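Local coordinates for protein pectate lyase (Cellvibrio cellulosa, PDB 1GXM) that probably cleaves pectate (polygalacturonic acid) by anti-beta-elimination, through the catalytic module of a larger polysaccharide lyase of family 10, at residues N27-W32 and E79-A84. Residues are numbered along the deposited sequence; the frame is centred on the assembly and turned at random. Where two conformers were deposited one is given.
With GOL (glycerol), chain E.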
# COMPACT_ATOMS: atom_id res chain seq x y z
N ASN A 27 -8.12 11.30 3.68
CA ASN A 27 -7.58 11.63 5.00
C ASN A 27 -6.25 12.35 4.92
O ASN A 27 -5.98 13.26 5.71
CB ASN A 27 -7.37 10.37 5.79
CG ASN A 27 -8.64 9.89 6.46
OD1 ASN A 27 -8.78 8.72 6.80
ND2 ASN A 27 -9.63 10.78 6.54
N ALA A 28 -5.41 11.95 3.98
CA ALA A 28 -4.07 12.54 3.85
C ALA A 28 -4.14 14.02 3.50
O ALA A 28 -3.21 14.77 3.74
CB ALA A 28 -3.26 11.80 2.81
N ARG A 29 -5.23 14.43 2.88
CA ARG A 29 -5.41 15.83 2.49
C ARG A 29 -5.26 16.79 3.66
O ARG A 29 -4.80 17.92 3.47
CB ARG A 29 -6.76 16.02 1.82
CG ARG A 29 -6.84 15.32 0.48
CD ARG A 29 -8.23 15.24 -0.05
NE ARG A 29 -8.74 16.54 -0.48
CZ ARG A 29 -9.93 16.74 -1.02
NH1 ARG A 29 -10.76 15.72 -1.22
NH2 ARG A 29 -10.30 17.97 -1.37
N THR A 30 -5.62 16.31 4.84
CA THR A 30 -5.50 17.06 6.08
C THR A 30 -4.68 16.32 7.13
O THR A 30 -4.99 16.38 8.31
CB THR A 30 -6.89 17.41 6.65
OG1 THR A 30 -7.64 16.21 6.94
CG2 THR A 30 -7.72 18.18 5.64
N LYS A 31 -3.64 15.62 6.70
CA LYS A 31 -2.85 14.81 7.64
C LYS A 31 -2.26 15.68 8.75
O LYS A 31 -2.24 15.26 9.90
CB LYS A 31 -1.71 14.08 6.91
CG LYS A 31 -0.91 13.14 7.81
CD LYS A 31 -1.68 11.85 8.10
CE LYS A 31 -1.38 11.30 9.49
NZ LYS A 31 0.07 11.27 9.82
N TRP A 32 -1.76 16.85 8.37
CA TRP A 32 -1.21 17.79 9.33
C TRP A 32 -1.99 19.08 9.21
O TRP A 32 -2.65 19.34 8.21
CB TRP A 32 0.26 18.08 9.04
CG TRP A 32 1.10 16.86 9.00
CD1 TRP A 32 1.66 16.21 10.07
CD2 TRP A 32 1.45 16.10 7.85
NE1 TRP A 32 2.36 15.11 9.63
CE2 TRP A 32 2.24 15.02 8.27
CE3 TRP A 32 1.19 16.25 6.49
CZ2 TRP A 32 2.76 14.09 7.39
CZ3 TRP A 32 1.73 15.33 5.61
CH2 TRP A 32 2.50 14.25 6.07
N GLU A 79 2.65 13.37 2.02
CA GLU A 79 3.07 14.76 1.87
C GLU A 79 2.54 15.38 0.60
O GLU A 79 2.09 16.53 0.60
CB GLU A 79 4.61 14.87 1.89
CG GLU A 79 5.25 14.63 3.24
CD GLU A 79 5.57 13.19 3.53
OE1 GLU A 79 5.02 12.29 2.88
OE2 GLU A 79 6.38 12.96 4.45
N MET A 80 2.55 14.64 -0.49
CA MET A 80 2.16 15.24 -1.77
C MET A 80 0.65 15.48 -1.82
O MET A 80 0.21 16.47 -2.41
CB MET A 80 2.67 14.46 -2.97
CG MET A 80 1.77 13.39 -3.44
SD MET A 80 2.69 12.20 -4.29
CE MET A 80 2.51 12.74 -5.97
N VAL A 81 -0.14 14.60 -1.20
CA VAL A 81 -1.58 14.77 -1.20
C VAL A 81 -1.90 15.99 -0.33
O VAL A 81 -2.68 16.86 -0.70
CB VAL A 81 -2.29 13.51 -0.69
CG1 VAL A 81 -3.77 13.78 -0.43
CG2 VAL A 81 -2.13 12.38 -1.70
N PHE A 82 -1.27 16.04 0.84
CA PHE A 82 -1.41 17.16 1.74
C PHE A 82 -1.06 18.48 1.09
O PHE A 82 -1.84 19.44 1.14
CB PHE A 82 -0.53 16.88 2.96
CG PHE A 82 -0.37 18.05 3.86
CD1 PHE A 82 -1.44 18.54 4.59
CD2 PHE A 82 0.87 18.66 3.99
CE1 PHE A 82 -1.27 19.64 5.43
CE2 PHE A 82 1.05 19.72 4.82
CZ PHE A 82 -0.01 20.21 5.55
N LEU A 83 0.08 18.55 0.41
CA LEU A 83 0.48 19.83 -0.17
C LEU A 83 -0.38 20.17 -1.38
O LEU A 83 -0.57 21.33 -1.70
CB LEU A 83 1.96 19.83 -0.54
CG LEU A 83 2.93 19.80 0.63
CD1 LEU A 83 4.33 19.89 0.13
CD2 LEU A 83 2.63 20.89 1.62
N ALA A 84 -0.94 19.17 -2.05
CA ALA A 84 -1.86 19.45 -3.14
C ALA A 84 -3.10 20.13 -2.60
O ALA A 84 -3.65 21.04 -3.23
CB ALA A 84 -2.22 18.17 -3.90
C1 GOL E . 2.56 10.01 7.22
O1 GOL E . 2.14 9.48 8.44
C2 GOL E . 4.06 10.27 7.29
O2 GOL E . 4.34 11.19 8.33
C3 GOL E . 4.52 10.84 5.96
O3 GOL E . 5.92 10.93 6.03
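A T-shaped aromatic pair, Trp32 against Phe82, joins segment 27-32, at the C-terminal end of helix 20-28, to helix 77-90 in this family 10 lyase module. The edge of the Trp32 six-membered ring points at the face of Phe82. The ring centroids are 5.0 Å apart and the planes meet at 76°. Between the two side chains, Trp32 CE3 comes nearest, 3.5 Å from Phe82 CD2, and sits toward the rim of that face. The Phe82 CG lies anti to its backbone N (chi1 170°), and Phe82 CB and CG lie against Trp32 CZ3 and CE3. Arg29 O lies at the edge of the Phe82 ring, 3.6 Å from Phe82 CD1. Trp32 O comes to 3.1 Å from Phe82 CE1 but is well off the ring plane. Lys31 CG covers one face of the Trp32 ring over its centre.

One helical turn away, Trp32 CH2 rests 4.0 Å from Glu79 CG. Tyr56 serves both residues, edge-to-face with Trp32 and hydrogen-bonded to Glu79 OE2. A glycerol, probably from the crystallisation liquor, bridges the segments here. Its O3 donates to Glu79 OE2 at 2.6 Å, and Lys31 NZ donates to its O1.

Beside Phe82, Val81 CG1 touches both Ala28 CB and Arg29 CG. The Arg29 guanidinium continues to a salt bridge with Glu85, while its CG stays 3.6 Å from Val81 CG1.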